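PDB 5G5Y: ABC transporter, substrate-binding protein from Streptococcus pneumoniae, which captures short- and long-chain fructooligosaccharides, preferring tetrasaccharides and larger, and serves as the solute-binding component of the FusABC-MsmK import system. Local coordinates for residues A[82-87]-A[117-122]; A[197-202]-A[296-301]; A[444-449]-A[464-469]. One frame throughout, in Å; residues are numbered along the deposited sequence.

Interaction 1. Residues A[82-87]-A[117-122]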
loop_
_atom_site.group_PDB
_atom_site.type_symbol
_atom_site.label_atom_id
_atom_site.label_comp_id
_atom_site.label_asym_id
_atom_site.label_seq_id
_atom_site.Cartn_x
_atom_site.Cartn_y
_atom_site.Cartn_z
ATOM N N ILE A 82 -26.686 -2.032 -5.382
ATOM C CA ILE A 82 -27.068 -2.542 -6.691
ATOM C C ILE A 82 -25.859 -2.748 -7.614
ATOM O O ILE A 82 -24.798 -2.102 -7.419
ATOM C CB ILE A 82 -28.071 -1.604 -7.390
ATOM C CG1 ILE A 82 -27.462 -0.214 -7.691
ATOM C CG2 ILE A 82 -29.309 -1.474 -6.502
ATOM C CD1 ILE A 82 -28.251 0.612 -8.693
ATOM N N PRO A 83 -26.015 -3.643 -8.620
ATOM C CA PRO A 83 -25.001 -3.721 -9.659
ATOM C C PRO A 83 -24.990 -2.446 -10.507
ATOM O O PRO A 83 -26.045 -1.877 -10.796
ATOM C CB PRO A 83 -25.418 -4.943 -10.497
ATOM C CG PRO A 83 -26.499 -5.626 -9.741
ATOM C CD PRO A 83 -27.125 -4.590 -8.850
ATOM N N VAL A 84 -23.801 -2.016 -10.909
ATOM C CA VAL A 84 -23.620 -0.747 -11.619
ATOM C C VAL A 84 -22.952 -0.862 -12.997
ATOM O O VAL A 84 -22.702 0.169 -13.619
ATOM C CB VAL A 84 -22.780 0.238 -10.771
ATOM C CG1 VAL A 84 -23.442 0.472 -9.431
ATOM C CG2 VAL A 84 -21.357 -0.281 -10.574
ATOM N N GLU A 85 -22.648 -2.076 -13.461
ATOM C CA GLU A 85 -21.948 -2.246 -14.756
ATOM C C GLU A 85 -22.693 -1.594 -15.926
ATOM O O GLU A 85 -22.052 -1.015 -16.787
ATOM C CB GLU A 85 -21.565 -3.703 -15.076
ATOM C CG GLU A 85 -22.710 -4.681 -15.272
ATOM C CD GLU A 85 -23.254 -5.240 -13.973
ATOM O OE1 GLU A 85 -22.805 -4.833 -12.873
ATOM O OE2 GLU A 85 -24.153 -6.099 -14.065
ATOM N N ASP A 86 -24.014 -1.640 -15.916
ATOM C CA ASP A 86 -24.827 -1.072 -17.020
ATOM C C ASP A 86 -24.815 0.459 -16.970
ATOM O O ASP A 86 -24.906 1.111 -17.992
ATOM C CB ASP A 86 -26.280 -1.574 -16.968
ATOM C CG ASP A 86 -26.418 -3.097 -17.272
ATOM O OD1 ASP A 86 -25.525 -3.714 -17.907
ATOM O OD2 ASP A 86 -27.451 -3.693 -16.884
ATOM N N LEU A 87 -24.722 1.014 -15.765
ATOM C CA LEU A 87 -24.643 2.446 -15.560
ATOM C C LEU A 87 -23.301 2.965 -16.069
ATOM O O LEU A 87 -23.234 4.059 -16.645
ATOM C CB LEU A 87 -24.832 2.806 -14.078
ATOM C CG LEU A 87 -26.194 2.427 -13.496
ATOM C CD1 LEU A 87 -26.186 2.657 -12.004
ATOM C CD2 LEU A 87 -27.337 3.201 -14.163
ATOM N N TYR A 117 -20.121 -3.944 -8.289
ATOM C CA TYR A 117 -20.911 -3.401 -7.178
ATOM C C TYR A 117 -20.409 -2.096 -6.588
ATOM O O TYR A 117 -21.038 -1.573 -5.681
ATOM C CB TYR A 117 -21.002 -4.443 -6.060
ATOM C CG TYR A 117 -21.768 -5.674 -6.474
ATOM C CD1 TYR A 117 -23.146 -5.623 -6.651
ATOM C CD2 TYR A 117 -21.128 -6.887 -6.691
ATOM C CE1 TYR A 117 -23.875 -6.749 -7.018
ATOM C CE2 TYR A 117 -21.860 -8.037 -7.045
ATOM C CZ TYR A 117 -23.232 -7.952 -7.206
ATOM O OH TYR A 117 -23.980 -9.064 -7.609
ATOM N N SER A 118 -19.280 -1.579 -7.066
ATOM C CA SER A 118 -18.676 -0.428 -6.429
ATOM C C SER A 118 -17.768 0.281 -7.390
ATOM O O SER A 118 -17.365 -0.293 -8.400
ATOM C CB SER A 118 -17.912 -0.829 -5.140
ATOM O OG SER A 118 -16.799 -1.643 -5.391
ATOM N N PHE A 119 -17.451 1.523 -7.079
ATOM C CA PHE A 119 -16.548 2.312 -7.898
ATOM C C PHE A 119 -15.217 2.521 -7.163
ATOM O O PHE A 119 -15.212 2.924 -5.999
ATOM C CB PHE A 119 -17.177 3.659 -8.211
ATOM C CG PHE A 119 -18.463 3.557 -8.977
ATOM C CD1 PHE A 119 -18.450 3.481 -10.360
ATOM C CD2 PHE A 119 -19.682 3.536 -8.335
ATOM C CE1 PHE A 119 -19.631 3.383 -11.091
ATOM C CE2 PHE A 119 -20.880 3.457 -9.071
ATOM C CZ PHE A 119 -20.847 3.384 -10.438
ATOM N N PRO A 120 -14.083 2.292 -7.859
ATOM C CA PRO A 120 -12.823 2.205 -7.187
ATOM C C PRO A 120 -12.106 3.541 -7.017
ATOM O O PRO A 120 -12.426 4.565 -7.679
ATOM C CB PRO A 120 -11.998 1.309 -8.112
ATOM C CG PRO A 120 -12.501 1.666 -9.448
ATOM C CD PRO A 120 -13.978 1.800 -9.253
ATOM N N TRP A 121 -11.182 3.515 -6.078
ATOM C CA TRP A 121 -10.058 4.469 -6.018
ATOM C C TRP A 121 -8.864 3.822 -6.720
ATOM O O TRP A 121 -8.460 2.706 -6.363
ATOM C CB TRP A 121 -9.721 4.796 -4.562
ATOM C CG TRP A 121 -8.435 5.537 -4.305
ATOM C CD1 TRP A 121 -8.246 6.894 -4.356
ATOM C CD2 TRP A 121 -7.187 4.971 -3.855
ATOM N NE1 TRP A 121 -6.948 7.200 -3.980
ATOM C CE2 TRP A 121 -6.291 6.042 -3.650
ATOM C CE3 TRP A 121 -6.760 3.666 -3.563
ATOM C CZ2 TRP A 121 -4.988 5.844 -3.215
ATOM C CZ3 TRP A 121 -5.461 3.469 -3.136
ATOM C CH2 TRP A 121 -4.582 4.544 -2.992
ATOM N N ILE A 122 -8.293 4.544 -7.685
ATOM C CA ILE A 122 -7.101 4.140 -8.400
ATOM C C ILE A 122 -6.074 5.269 -8.283
ATOM O O ILE A 122 -6.350 6.418 -8.678
ATOM C CB ILE A 122 -7.392 3.865 -9.896
ATOM C CG1 ILE A 122 -8.383 2.688 -10.086
ATOM C CG2 ILE A 122 -6.097 3.560 -10.626
ATOM C CD1 ILE A 122 -9.074 2.649 -11.445
HETATM O O HOH W 1 -23.546 -0.192 -5.832
#
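V84 and F119 meet tip to tip where helix 85-91 begins, with V84 at its N-cap position, in an α/β lobe of this family 1 solute-binding protein. This is the tight half. V84 CG2 stands 3.7 Å from F119 CZ, V84 CB is as near to F119 CZ, and V84 CG1 reaches CE2 of the same ring at 4.0 Å. The ring end approaches V84 obliquely. I312 of strand 310-312 touches both side chains, I326 of helix 319-329 and Y330 close in on F119, and the side chain of K309, which binds substrate, is about 6 Å away from that of F119.

At the other end the fit is looser and P83 is solvent-exposed. P83 and Y117 run alongside each other in the same direction, with P83 CG 3.9 Å from Y117 CE1. The Y117 hydroxyl turns to D113 for its hydrogen bond. I82 O faces the ring edge, 4.0 Å from Y117 CD1. Between the two segments themselves no direct hydrogen bond forms, although V84 is backbone-bonded to I116, just before Y117; instead a water sits between them, 2.8 Å from I82 O and 2.9 Å from Y117 O.

Interaction 2. Residues A[197-202]-A[296-301]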
loop_
_atom_site.group_PDB
_atom_site.type_symbol
_atom_site.label_atom_id
_atom_site.label_comp_id
_atom_site.label_asym_id
_atom_site.label_seq_id
_atom_site.Cartn_x
_atom_site.Cartn_y
_atom_site.Cartn_z
ATOM N N LEU A 197 15.468 -8.514 2.663
ATOM C CA LEU A 197 16.791 -9.125 2.445
ATOM C C LEU A 197 16.705 -10.587 2.002
ATOM O O LEU A 197 17.691 -11.123 1.501
ATOM C CB LEU A 197 17.666 -9.057 3.706
ATOM C CG LEU A 197 18.168 -7.653 4.110
ATOM C CD1 LEU A 197 19.114 -7.755 5.302
ATOM C CD2 LEU A 197 18.855 -6.921 2.959
ATOM N N PHE A 198 15.564 -11.243 2.196
ATOM C CA PHE A 198 15.462 -12.676 1.865
ATOM C C PHE A 198 15.729 -12.985 0.397
ATOM O O PHE A 198 16.208 -14.089 0.085
ATOM C CB PHE A 198 14.105 -13.257 2.306
ATOM C CG PHE A 198 14.082 -13.668 3.768
ATOM C CD1 PHE A 198 14.820 -12.966 4.745
ATOM C CD2 PHE A 198 13.347 -14.773 4.172
ATOM C CE1 PHE A 198 14.796 -13.362 6.085
ATOM C CE2 PHE A 198 13.319 -15.173 5.504
ATOM C CZ PHE A 198 14.043 -14.464 6.464
ATOM N N ALA A 199 15.403 -12.036 -0.475
ATOM C CA ALA A 199 15.579 -12.171 -1.912
ATOM C C ALA A 199 17.050 -12.318 -2.333
ATOM O O ALA A 199 17.336 -12.876 -3.404
ATOM C CB ALA A 199 14.917 -11.002 -2.646
ATOM N N ALA A 200 17.973 -11.900 -1.467
ATOM C CA ALA A 200 19.383 -12.238 -1.669
ATOM C C ALA A 200 19.642 -13.727 -1.752
ATOM O O ALA A 200 20.659 -14.112 -2.340
ATOM C CB ALA A 200 20.276 -11.575 -0.619
ATOM N N PHE A 201 18.715 -14.555 -1.239
ATOM C CA PHE A 201 18.865 -16.006 -1.211
ATOM C C PHE A 201 18.044 -16.674 -2.272
ATOM O O PHE A 201 17.925 -17.905 -2.318
ATOM C CB PHE A 201 18.557 -16.525 0.208
ATOM C CG PHE A 201 19.483 -15.941 1.232
ATOM C CD1 PHE A 201 20.720 -16.526 1.461
ATOM C CD2 PHE A 201 19.186 -14.733 1.856
ATOM C CE1 PHE A 201 21.621 -15.922 2.340
ATOM C CE2 PHE A 201 20.084 -14.121 2.713
ATOM C CZ PHE A 201 21.294 -14.744 2.981
ATOM N N GLY A 202 17.485 -15.864 -3.170
ATOM C CA GLY A 202 16.590 -16.359 -4.170
ATOM C C GLY A 202 15.150 -16.230 -3.726
ATOM O O GLY A 202 14.817 -16.532 -2.571
ATOM N N HIS A 296 18.374 -10.261 -6.349
ATOM C CA HIS A 296 16.931 -10.355 -6.626
ATOM C C HIS A 296 16.194 -9.427 -5.686
ATOM O O HIS A 296 16.609 -9.218 -4.547
ATOM C CB HIS A 296 16.418 -11.798 -6.453
ATOM C CG HIS A 296 15.013 -11.999 -6.908
ATOM N ND1 HIS A 296 14.652 -11.869 -8.227
ATOM C CD2 HIS A 296 13.871 -12.299 -6.230
ATOM C CE1 HIS A 296 13.363 -12.129 -8.365
ATOM N NE2 HIS A 296 12.855 -12.356 -7.157
ATOM N N VAL A 297 15.102 -8.855 -6.180
ATOM C CA VAL A 297 14.099 -8.180 -5.368
ATOM C C VAL A 297 12.752 -8.855 -5.598
ATOM O O VAL A 297 12.293 -8.961 -6.756
ATOM C CB VAL A 297 13.993 -6.695 -5.742
ATOM C CG1 VAL A 297 12.902 -6.003 -4.952
ATOM C CG2 VAL A 297 15.328 -6.006 -5.467
ATOM N N ALA A 298 12.121 -9.271 -4.500
ATOM C CA ALA A 298 10.781 -9.853 -4.548
ATOM C C ALA A 298 9.806 -8.676 -4.624
ATOM O O ALA A 298 9.948 -7.655 -3.915
ATOM C CB ALA A 298 10.514 -10.669 -3.337
ATOM N N ARG A 299 8.843 -8.785 -5.529
ATOM C CA ARG A 299 7.803 -7.764 -5.611
ATOM C C ARG A 299 6.768 -8.007 -4.527
ATOM O O ARG A 299 6.367 -9.167 -4.267
ATOM C CB ARG A 299 7.150 -7.818 -6.959
ATOM C CG ARG A 299 8.091 -7.440 -8.045
ATOM C CD ARG A 299 7.472 -7.641 -9.416
ATOM N NE ARG A 299 6.385 -6.710 -9.639
ATOM C CZ ARG A 299 5.641 -6.640 -10.741
ATOM N NH1 ARG A 299 5.798 -7.460 -11.794
ATOM N NH2 ARG A 299 4.688 -5.711 -10.793
ATOM N N THR A 300 6.347 -6.939 -3.870
ATOM C CA THR A 300 5.146 -7.030 -3.018
ATOM C C THR A 300 3.931 -7.171 -3.949
ATOM O O THR A 300 4.069 -7.034 -5.178
ATOM C CB THR A 300 4.858 -5.749 -2.172
ATOM O OG1 THR A 300 4.425 -4.683 -3.037
ATOM C CG2 THR A 300 6.068 -5.336 -1.373
ATOM N N ASN A 301 2.758 -7.400 -3.337
ATOM C CA ASN A 301 1.503 -7.376 -4.057
ATOM C C ASN A 301 0.707 -6.083 -3.827
ATOM O O ASN A 301 -0.455 -5.992 -4.194
ATOM C CB ASN A 301 0.688 -8.629 -3.753
ATOM C CG ASN A 301 1.474 -9.894 -4.015
ATOM O OD1 ASN A 301 2.072 -10.042 -5.094
ATOM N ND2 ASN A 301 1.538 -10.776 -3.043
#
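The imidazole of H296 meets A199 obliquely, with ring atom CD2 4.0 Å from A199 CB. Of the two phenylalanine rings in 197-202, F201 has F198 O at its edge, in the ring plane, while F198 forms an edge-to-face pair with Y227 of helix 225-239. Both rings head away from 296-301, so the contact falls to the small A199, whose CB is directed at the opposing backbone. There the fit is close: A199 CB lies 3.1 Å from H296 O, and in return H296 CB lies 3.4 Å from A199 O. Each methyl or methylene carbon thus rests against the other residue's carbonyl oxygen, and no hydrogen bond crosses between the segments. CG of H296 is anti to its backbone N (chi1 -172°), and CD2 is the ring atom that reaches the alanine.

The contact joins the loop between strands 181-183 and 210-212 to the loop between strands 282-284 and 305-306. Residues 197-201 form a 3-10 segment, whose i to i+3 bonds include F201 N to F198 O at 2.9 Å and G202 N to A199 O at 3.0 Å. A199 O therefore accepts a hydrogen bond from G202 N while packing against H296 CB. At G202 the chain leaves the 3-10 segment with phi 95°, psi 135°, where a CB would jam against F201 O. The partner has no regular structure but is extended through 296-300; V297 is backbone-bonded to Y415 and T300 to S134. Its polar end reaches back to the loop beyond 197-202, N301 ND2 bonding to D208 OD2 and L210 O. The side chains of H296 and A298 lie about 9 Å from those of the calcium ligands D219 and N224, respectively. A199 CB also lies 3.8 Å from A298 N and 4.5 Å from A298 CB.

Interaction 3. Residues A[444-449]-A[464-469]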
loop_
_atom_site.group_PDB
_atom_site.type_symbol
_atom_site.label_atom_id
_atom_site.label_comp_id
_atom_site.label_asym_id
_atom_site.label_seq_id
_atom_site.Cartn_x
_atom_site.Cartn_y
_atom_site.Cartn_z
ATOM N N ASP A 444 0.289 -15.669 12.276
ATOM C CA ASP A 444 1.027 -15.445 13.524
ATOM C C ASP A 444 2.009 -16.582 13.772
ATOM O O ASP A 444 3.100 -16.338 14.246
ATOM C CB ASP A 444 0.089 -15.271 14.735
ATOM C CG ASP A 444 -0.710 -13.930 14.708
ATOM O OD1 ASP A 444 -0.231 -12.935 14.155
ATOM O OD2 ASP A 444 -1.831 -13.867 15.276
ATOM N N TYR A 445 1.629 -17.804 13.417
ATOM C CA TYR A 445 2.528 -18.983 13.533
ATOM C C TYR A 445 3.807 -18.835 12.699
ATOM O O TYR A 445 4.927 -19.126 13.150
ATOM C CB TYR A 445 1.771 -20.263 13.132
ATOM C CG TYR A 445 2.630 -21.486 13.052
ATOM C CD1 TYR A 445 3.085 -22.124 14.213
ATOM C CD2 TYR A 445 3.003 -22.018 11.830
ATOM C CE1 TYR A 445 3.893 -23.247 14.130
ATOM C CE2 TYR A 445 3.810 -23.128 11.734
ATOM C CZ TYR A 445 4.267 -23.746 12.899
ATOM O OH TYR A 445 5.087 -24.862 12.798
ATOM N N ILE A 446 3.643 -18.403 11.457
ATOM C CA ILE A 446 4.786 -18.167 10.587
ATOM C C ILE A 446 5.780 -17.166 11.241
ATOM O O ILE A 446 7.002 -17.400 11.278
ATOM C CB ILE A 446 4.326 -17.657 9.206
ATOM C CG1 ILE A 446 3.694 -18.807 8.412
ATOM C CG2 ILE A 446 5.499 -17.047 8.417
ATOM C CD1 ILE A 446 2.864 -18.344 7.262
ATOM N N TYR A 447 5.263 -16.071 11.763
ATOM C CA TYR A 447 6.136 -15.087 12.410
ATOM C C TYR A 447 6.693 -15.584 13.746
ATOM O O TYR A 447 7.804 -15.249 14.093
ATOM C CB TYR A 447 5.461 -13.740 12.545
ATOM C CG TYR A 447 5.365 -12.958 11.224
ATOM C CD1 TYR A 447 6.454 -12.827 10.363
ATOM C CD2 TYR A 447 4.175 -12.355 10.840
ATOM C CE1 TYR A 447 6.343 -12.122 9.158
ATOM C CE2 TYR A 447 4.055 -11.649 9.647
ATOM C CZ TYR A 447 5.154 -11.531 8.814
ATOM O OH TYR A 447 5.054 -10.815 7.650
ATOM N N ARG A 448 5.922 -16.348 14.493
ATOM C CA ARG A 448 6.429 -16.888 15.761
ATOM C C ARG A 448 7.643 -17.797 15.510
ATOM O O ARG A 448 8.670 -17.648 16.160
ATOM C CB ARG A 448 5.344 -17.644 16.522
ATOM C CG ARG A 448 5.853 -18.167 17.878
ATOM C CD ARG A 448 4.782 -18.855 18.711
ATOM N NE ARG A 448 4.235 -20.099 18.163
ATOM C CZ ARG A 448 4.783 -21.316 18.259
ATOM N NH1 ARG A 448 5.978 -21.516 18.825
ATOM N NH2 ARG A 448 4.119 -22.367 17.767
ATOM N N LYS A 449 7.540 -18.712 14.551
ATOM C CA LYS A 449 8.626 -19.621 14.268
ATOM C C LYS A 449 9.843 -18.859 13.738
ATOM O O LYS A 449 10.967 -19.123 14.152
ATOM C CB LYS A 449 8.180 -20.707 13.279
ATOM C CG LYS A 449 7.094 -21.626 13.834
ATOM C CD LYS A 449 7.474 -22.318 15.135
ATOM C CE LYS A 449 8.762 -23.085 14.989
ATOM N NZ LYS A 449 9.009 -23.888 16.203
ATOM N N ASP A 464 11.220 -29.307 8.780
ATOM C CA ASP A 464 10.298 -30.290 8.175
ATOM C C ASP A 464 8.963 -30.349 8.924
ATOM O O ASP A 464 7.888 -30.332 8.285
ATOM C CB ASP A 464 10.936 -31.689 8.037
ATOM C CG ASP A 464 11.906 -31.794 6.866
ATOM O OD1 ASP A 464 12.031 -30.845 6.046
ATOM O OD2 ASP A 464 12.556 -32.856 6.749
ATOM N N ASP A 465 8.996 -30.336 10.255
ATOM C CA ASP A 465 7.720 -30.342 11.010
ATOM C C ASP A 465 6.918 -29.042 10.827
ATOM O O ASP A 465 5.689 -29.035 10.881
ATOM C CB ASP A 465 7.923 -30.549 12.510
ATOM C CG ASP A 465 8.250 -32.000 12.880
ATOM O OD1 ASP A 465 8.125 -32.899 12.049
ATOM O OD2 ASP A 465 8.637 -32.230 14.038
ATOM N N TYR A 466 7.630 -27.933 10.671
ATOM C CA TYR A 466 6.986 -26.646 10.422
ATOM C C TYR A 466 6.204 -26.676 9.133
ATOM O O TYR A 466 5.076 -26.237 9.109
ATOM C CB TYR A 466 8.031 -25.542 10.407
ATOM C CG TYR A 466 7.747 -24.272 9.612
ATOM C CD1 TYR A 466 7.040 -23.215 10.183
ATOM C CD2 TYR A 466 8.293 -24.091 8.335
ATOM C CE1 TYR A 466 6.821 -22.010 9.491
ATOM C CE2 TYR A 466 8.091 -22.901 7.639
ATOM C CZ TYR A 466 7.364 -21.864 8.217
ATOM O OH TYR A 466 7.209 -20.691 7.560
ATOM N N LYS A 467 6.809 -27.186 8.068
ATOM C CA LYS A 467 6.090 -27.318 6.803
ATOM C C LYS A 467 4.864 -28.234 6.936
ATOM O O LYS A 467 3.808 -27.913 6.408
ATOM C CB LYS A 467 7.005 -27.814 5.693
ATOM C CG LYS A 467 8.049 -26.784 5.302
ATOM C CD LYS A 467 8.798 -27.174 4.032
ATOM C CE LYS A 467 9.654 -28.426 4.188
ATOM N NZ LYS A 467 10.223 -28.762 2.860
ATOM N N LYS A 468 4.983 -29.310 7.711
ATOM C CA LYS A 468 3.828 -30.162 8.000
ATOM C C LYS A 468 2.701 -29.417 8.735
ATOM O O LYS A 468 1.511 -29.647 8.484
ATOM C CB LYS A 468 4.254 -31.383 8.852
ATOM C CG LYS A 468 5.150 -32.370 8.127
ATOM C CD LYS A 468 5.446 -33.550 9.060
ATOM C CE LYS A 468 6.556 -34.459 8.558
ATOM N NZ LYS A 468 6.487 -34.632 7.086
ATOM N N GLU A 469 3.084 -28.548 9.661
ATOM C CA GLU A 469 2.137 -27.749 10.422
ATOM C C GLU A 469 1.388 -26.764 9.485
ATOM O O GLU A 469 0.192 -26.588 9.595
ATOM C CB GLU A 469 2.879 -26.994 11.522
ATOM C CG GLU A 469 2.077 -26.746 12.723
ATOM C CD GLU A 469 1.602 -28.031 13.422
ATOM O OE1 GLU A 469 2.204 -29.115 13.360
ATOM O OE2 GLU A 469 0.637 -27.872 14.115
HETATM O O HOH W 2 8.515 -18.603 9.214
#
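Y466 OH, packed against the CG1 and CG2 branches of I446, takes part in two hydrogen bonds: it donates to A222 O and accepts from a water 3.0 Å away. The same water donates to I446 O at 2.8 Å, linking the two arms of an antiparallel helical hairpin formed by helices 429-455 and 459-472. The local axes run at 169° and come no closer than 11.6 Å, a wide spacing bridged largely by tyrosine side chains.

The Y445 and Y466 rings are turned by only 26° but slid apart, with centroids 5.8 Å from each other, so they barely overlap; the nearest approach is Y445 CE2 to Y466 CD1 at 3.6 Å. K449 CG sits over one face of Y445, offset toward the rim, and lies 4.0 Å from Y466 CD1 as the lysine slides past that tyrosine. Bends at chi2 and chi3 then lead the chain away, and NZ forms salt bridges with E462 and E452. W453, edge-to-face, and W463 add further aromatic contacts to Y466. A222 lies within residues 219-224, which supply the calcium ligands D219, F220, D223 and N224, so the Y466 hydroxyl joins the hairpin to that metal-binding turn.

Y445 has CG anti to its backbone N (chi1 173°) and spans the gap to the opposite helix. It crosses E469 at about a right angle; the E469 carboxylate is engaged with K472. Y445 OH lies 3.5 Å from Y466 CA and 3.3 Å from E469 CB.

From the N terminus, interaction 1 comes first: it closes a mainly helical excursion of 29 residues, bringing the start of helix 85-91 against the approach to strand 121-123. Interaction 2 opens only after that and joins parts of the chain 94 residues apart, setting a 3-10 turn before strand 210-212 against the connection leading to strand 305-306. Interaction 3 is the most local, folding helix 459-472 back on helix 429-455 near the C terminus. The three follow in series; none nests or crosses. Interactions 1 and 2 lie on opposite sides of the chain's centre, about 35 Å between centres, whereas interactions 2 and 3, with centres about 20 Å apart, lie in the region of the second calcium site.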